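Local coordinates for type VI secretion system-associated protein TagF (Pseudomonas aeruginosa PAO1, PDB 2QNU) that probably takes part in type VI secretion as an accessory protein, although its molecular role is not established, at residues 175-183 / 195-203. Sequence-based numbering, arbitrary orientation.
Sequences HACDGASHW and LMRYQGLPP. With ACT (acetate ion), chain F.
The imidazole of His182 carries the CG methylene of Arg197 over one face, in a CH-pi contact 4.1 Å from CG to the ring centroid, while an acetate ion and Leu195 CD1 sit at its edge. The guanidinium of Arg197, turned 85° from the imidazole, has the methyl of Ala180 on one face and Ala176 O, the acetate and a water around its rim. With CG anti to the backbone N (chi1 -179°) and the chain extended as far as NE, the arginine reaches across the neighbouring strand to the C-terminal end of helix 165-177. There NE and NH2 grip a single carbonyl side-on, at 3.0 Å from NE to Ala176 O and 3.1 Å from NH2 to the same oxygen. NH1 donates to Gln199 OE1 at 2.9 Å, so a second group in the guanidinium plane helps fix its rotation.

On the opposite face of the sheet, the indole of Trp183 meets the Pro202 ring obliquely, CZ2 3.6 Å from CD, and Pro202 CB lies over the centre of the Tyr198 ring. Ser181 OG (chi1 63°) ties its strand and the indole to the turn leaving strand 195-199: it donates to Gly200 O at 2.7 Å and accepts from Trp183 NE1 at 2.9 Å. Two hydrogen-bonded pairs, Ser181 with Tyr198 and Trp183 with Met196, hold the antiparallel strands of the hairpin 180-185/194-199. A strand of the second subunit pairs with Leu195 and Arg197, continuing the sheet across the interface.

His182 NE2 gives the acetate a nearly straight bond, 2.6 Å to OXT. The ion probably comes from the crystallisation liquor, but its carboxylate could favour a protonated imidazole, and the carbonyl of Ala176, near a helix C-terminus, would be expected to stabilise the arginine's positive charge.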
ATOM      1  N   HIS B 175       1.943  -0.652   4.730  1.00 36.93           N
ATOM      2  CA  HIS B 175       1.789   0.782   4.630  1.00 35.26           C
ATOM      3  C   HIS B 175       0.404   1.156   4.090  1.00 35.20           C
ATOM      4  O   HIS B 175      -0.206   2.158   4.545  1.00 34.61           O
ATOM      5  CB  HIS B 175       2.911   1.454   3.789  1.00 35.62           C
ATOM      6  CG  HIS B 175       2.808   2.946   3.783  1.00 36.88           C
ATOM      7  ND1 HIS B 175       2.135   3.640   2.785  1.00 38.61           N
ATOM      8  CD2 HIS B 175       3.181   3.869   4.695  1.00 39.41           C
ATOM      9  CE1 HIS B 175       2.115   4.930   3.088  1.00 38.01           C
ATOM     10  NE2 HIS B 175       2.759   5.094   4.227  1.00 42.09           N
ATOM     11  N   ALA B 176      -0.123   0.413   3.105  1.00 34.46           N
ATOM     12  CA  ALA B 176      -1.428   0.782   2.590  1.00 34.28           C
ATOM     13  C   ALA B 176      -2.535   0.663   3.631  1.00 34.47           C
ATOM     14  O   ALA B 176      -3.641   1.282   3.486  1.00 35.83           O
ATOM     15  CB  ALA B 176      -1.768   0.003   1.296  1.00 35.51           C
ATOM     16  N   CYS B 177      -2.297  -0.107   4.673  1.00 32.22           N
ATOM     17  CA  CYS B 177      -3.254  -0.255   5.765  1.00 34.64           C
ATOM     18  C   CYS B 177      -3.282   0.817   6.848  1.00 36.22           C
ATOM     19  O   CYS B 177      -4.282   0.959   7.569  1.00 37.81           O
ATOM     20  CB  CYS B 177      -3.058  -1.625   6.466  1.00 34.35           C
ATOM     21  SG  CYS B 177      -3.423  -2.969   5.311  1.00 38.29           S
ATOM     22  N   ASP B 178      -2.218   1.586   6.971  1.00 37.87           N
ATOM     23  CA  ASP B 178      -2.105   2.551   8.029  1.00 37.99           C
ATOM     24  C   ASP B 178      -3.117   3.649   7.869  1.00 38.38           C
ATOM     25  O   ASP B 178      -3.345   4.161   6.747  1.00 38.22           O
ATOM     26  CB  ASP B 178      -0.704   3.115   8.047  1.00 39.93           C
ATOM     27  CG  ASP B 178       0.345   2.047   8.396  1.00 43.88           C
ATOM     28  OD1 ASP B 178       0.014   1.027   9.050  1.00 50.01           O
ATOM     29  OD2 ASP B 178       1.497   2.211   8.007  1.00 49.89           O
ATOM     30  N   GLY B 179      -3.716   4.034   8.989  1.00 37.65           N
ATOM     31  CA  GLY B 179      -4.750   5.065   8.930  1.00 38.74           C
ATOM     32  C   GLY B 179      -6.032   4.662   8.163  1.00 37.48           C
ATOM     33  O   GLY B 179      -6.820   5.512   7.806  1.00 36.78           O
ATOM     34  N   ALA B 180      -6.227   3.394   7.890  1.00 36.73           N
ATOM     35  CA  ALA B 180      -7.267   2.981   6.909  1.00 37.29           C
ATOM     36  C   ALA B 180      -8.138   1.859   7.408  1.00 37.16           C
ATOM     37  O   ALA B 180      -7.749   1.124   8.340  1.00 34.59           O
ATOM     38  CB  ALA B 180      -6.622   2.538   5.580  1.00 38.16           C
ATOM     39  N   SER B 181      -9.304   1.694   6.744  1.00 36.40           N
ATOM     40  CA  SER B 181     -10.101   0.489   6.928  1.00 35.00           C
ATOM     41  C   SER B 181     -10.294  -0.175   5.550  1.00 35.48           C
ATOM     42  O   SER B 181     -10.549   0.534   4.527  1.00 36.38           O
ATOM     43  CB  SER B 181     -11.403   0.852   7.623  1.00 35.06           C
ATOM     44  OG  SER B 181     -12.169   1.725   6.828  1.00 31.77           O
ATOM     45  N   HIS B 182     -10.073  -1.492   5.515  1.00 33.14           N
ATOM     46  CA  HIS B 182     -10.275  -2.322   4.344  1.00 33.64           C
ATOM     47  C   HIS B 182     -11.468  -3.267   4.633  1.00 32.27           C
ATOM     48  O   HIS B 182     -11.638  -3.767   5.752  1.00 33.28           O
ATOM     49  CB  HIS B 182      -9.037  -3.153   4.009  1.00 33.65           C
ATOM     50  CG  HIS B 182      -7.928  -2.365   3.356  1.00 31.19           C
ATOM     51  ND1 HIS B 182      -6.978  -1.672   4.067  1.00 35.64           N
ATOM     52  CD2 HIS B 182      -7.676  -2.121   2.049  1.00 33.63           C
ATOM     53  CE1 HIS B 182      -6.178  -1.042   3.222  1.00 34.82           C
ATOM     54  NE2 HIS B 182      -6.566  -1.316   1.983  1.00 36.10           N
ATOM     55  N   TRP B 183     -12.250  -3.496   3.604  1.00 32.11           N
ATOM     56  CA  TRP B 183     -13.519  -4.231   3.693  1.00 33.85           C
ATOM     57  C   TRP B 183     -13.587  -5.044   2.431  1.00 34.16           C
ATOM     58  O   TRP B 183     -13.349  -4.485   1.333  1.00 34.84           O
ATOM     59  CB  TRP B 183     -14.654  -3.242   3.705  1.00 33.82           C
ATOM     60  CG  TRP B 183     -14.519  -2.209   4.726  1.00 35.24           C
ATOM     61  CD1 TRP B 183     -13.836  -0.987   4.591  1.00 33.99           C
ATOM     62  CD2 TRP B 183     -15.077  -2.212   6.028  1.00 34.65           C
ATOM     63  NE1 TRP B 183     -13.946  -0.271   5.756  1.00 33.74           N
ATOM     64  CE2 TRP B 183     -14.686  -0.991   6.656  1.00 35.02           C
ATOM     65  CE3 TRP B 183     -15.876  -3.131   6.751  1.00 35.82           C
ATOM     66  CZ2 TRP B 183     -15.047  -0.682   7.954  1.00 36.65           C
ATOM     67  CZ3 TRP B 183     -16.226  -2.828   8.039  1.00 33.34           C
ATOM     68  CH2 TRP B 183     -15.851  -1.598   8.629  1.00 36.53           C
ATOM     69  N   LEU B 195     -12.692  -5.594  -3.059  1.00 36.26           N
ATOM     70  CA  LEU B 195     -12.036  -4.981  -1.909  1.00 37.03           C
ATOM     71  C   LEU B 195     -12.327  -3.450  -1.923  1.00 36.95           C
ATOM     72  O   LEU B 195     -12.226  -2.799  -2.962  1.00 36.10           O
ATOM     73  CB  LEU B 195     -10.545  -5.223  -2.058  1.00 37.10           C
ATOM     74  CG  LEU B 195      -9.560  -4.484  -1.100  1.00 36.44           C
ATOM     75  CD1 LEU B 195      -9.754  -4.991   0.280  1.00 32.77           C
ATOM     76  CD2 LEU B 195      -8.078  -4.726  -1.527  1.00 36.05           C
HETATM   77  N   MSE B 196     -12.654  -2.918  -0.760  1.00 38.12           N
HETATM   78  CA  MSE B 196     -12.927  -1.494  -0.543  1.00 40.93           C
HETATM   79  C   MSE B 196     -11.967  -0.913   0.488  1.00 38.91           C
HETATM   80  O   MSE B 196     -11.659  -1.568   1.486  1.00 36.48           O
HETATM   81  CB  MSE B 196     -14.350  -1.355   0.017  1.00 40.30           C
HETATM   82  CG  MSE B 196     -15.467  -1.917  -0.926  1.00 45.08           C
HETATM   83 SE   MSE B 196     -17.139  -2.011   0.242  1.00 62.52          SE
HETATM   84  CE  MSE B 196     -17.775  -0.225  -0.054  1.00 54.51           C
ATOM     85  N   ARG B 197     -11.481   0.324   0.247  1.00 38.29           N
ATOM     86  CA  ARG B 197     -10.614   1.043   1.213  1.00 37.82           C
ATOM     87  C   ARG B 197     -11.157   2.414   1.508  1.00 35.71           C
ATOM     88  O   ARG B 197     -11.457   3.156   0.570  1.00 34.75           O
ATOM     89  CB  ARG B 197      -9.235   1.255   0.602  1.00 38.42           C
ATOM     90  CG  ARG B 197      -8.243   1.974   1.509  1.00 37.91           C
ATOM     91  CD  ARG B 197      -6.884   2.163   0.807  1.00 41.65           C
ATOM     92  NE  ARG B 197      -5.770   2.551   1.729  1.00 43.29           N
ATOM     93  CZ  ARG B 197      -5.706   3.763   2.268  1.00 46.31           C
ATOM     94  NH1 ARG B 197      -6.636   4.665   1.975  1.00 46.64           N
ATOM     95  NH2 ARG B 197      -4.728   4.109   3.090  1.00 43.35           N
ATOM     96  N   TYR B 198     -11.329   2.733   2.778  1.00 35.34           N
ATOM     97  CA  TYR B 198     -11.510   4.090   3.229  1.00 37.39           C
ATOM     98  C   TYR B 198     -10.274   4.572   4.013  1.00 38.40           C
ATOM     99  O   TYR B 198      -9.626   3.815   4.765  1.00 35.40           O
ATOM    100  CB  TYR B 198     -12.770   4.246   4.093  1.00 36.84           C
ATOM    101  CG  TYR B 198     -14.074   4.025   3.322  1.00 37.76           C
ATOM    102  CD1 TYR B 198     -14.601   2.754   3.171  1.00 39.08           C
ATOM    103  CD2 TYR B 198     -14.778   5.098   2.749  1.00 37.64           C
ATOM    104  CE1 TYR B 198     -15.848   2.500   2.481  1.00 37.57           C
ATOM    105  CE2 TYR B 198     -16.009   4.873   2.026  1.00 38.12           C
ATOM    106  CZ  TYR B 198     -16.531   3.584   1.903  1.00 39.89           C
ATOM    107  OH  TYR B 198     -17.711   3.371   1.215  1.00 41.77           O
ATOM    108  N   GLN B 199      -9.962   5.856   3.787  1.00 39.22           N
ATOM    109  CA  GLN B 199      -9.065   6.610   4.647  1.00 41.50           C
ATOM    110  C   GLN B 199      -9.824   6.819   5.940  1.00 41.98           C
ATOM    111  O   GLN B 199     -10.791   7.545   5.976  1.00 45.31           O
ATOM    112  CB  GLN B 199      -8.725   7.971   3.990  1.00 42.05           C
ATOM    113  CG  GLN B 199      -7.463   8.597   4.529  1.00 45.62           C
ATOM    114  CD  GLN B 199      -6.183   7.844   4.147  1.00 50.78           C
ATOM    115  OE1 GLN B 199      -6.061   7.291   3.044  1.00 52.48           O
ATOM    116  NE2 GLN B 199      -5.198   7.864   5.063  1.00 55.34           N
ATOM    117  N   GLY B 200      -9.434   6.184   7.009  1.00 41.25           N
ATOM    118  CA  GLY B 200     -10.249   6.213   8.196  1.00 41.20           C
ATOM    119  C   GLY B 200     -11.417   5.244   8.135  1.00 40.47           C
ATOM    120  O   GLY B 200     -11.416   4.327   7.299  1.00 40.35           O
ATOM    121  N   LEU B 201     -12.390   5.451   9.032  1.00 39.90           N
ATOM    122  CA  LEU B 201     -13.658   4.687   9.027  1.00 40.29           C
ATOM    123  C   LEU B 201     -14.506   5.233   7.946  1.00 40.36           C
ATOM    124  O   LEU B 201     -14.425   6.420   7.669  1.00 39.44           O
ATOM    125  CB  LEU B 201     -14.435   4.830  10.329  1.00 40.58           C
ATOM    126  CG  LEU B 201     -13.730   4.301  11.585  1.00 39.69           C
ATOM    127  CD1 LEU B 201     -14.445   4.661  12.860  1.00 38.11           C
ATOM    128  CD2 LEU B 201     -13.498   2.858  11.470  1.00 41.29           C
ATOM    129  N   PRO B 202     -15.354   4.366   7.349  1.00 40.12           N
ATOM    130  CA  PRO B 202     -16.342   4.894   6.404  1.00 38.92           C
ATOM    131  C   PRO B 202     -17.171   6.016   7.064  1.00 37.90           C
ATOM    132  O   PRO B 202     -17.615   5.905   8.189  1.00 35.51           O
ATOM    133  CB  PRO B 202     -17.176   3.681   6.044  1.00 39.52           C
ATOM    134  CG  PRO B 202     -16.303   2.493   6.424  1.00 40.64           C
ATOM    135  CD  PRO B 202     -15.426   2.902   7.513  1.00 38.53           C
ATOM    136  N   PRO B 203     -17.296   7.140   6.379  1.00 37.69           N
ATOM    137  CA  PRO B 203     -18.229   8.148   6.877  1.00 38.00           C
ATOM    138  C   PRO B 203     -19.666   7.596   6.899  1.00 37.61           C
ATOM    139  O   PRO B 203     -20.023   6.744   6.056  1.00 36.25           O
ATOM    140  CB  PRO B 203     -18.095   9.308   5.897  1.00 37.11           C
ATOM    141  CG  PRO B 203     -17.442   8.803   4.755  1.00 39.82           C
ATOM    142  CD  PRO B 203     -16.631   7.542   5.130  1.00 38.11           C
TER
HETATM  143  C   ACT F 227      -6.350  -0.898  -1.202  1.00 36.38           C
HETATM  144  O   ACT F 227      -7.541  -1.275  -0.920  1.00 36.30           O
HETATM  145  OXT ACT F 227      -5.511  -0.649  -0.254  1.00 37.04           O
HETATM  146  CH3 ACT F 227      -5.990  -0.725  -2.599  1.00 34.36           C
HETATM  147  O   HOH W   1      -2.141   4.153   4.121  1.00 37.87           O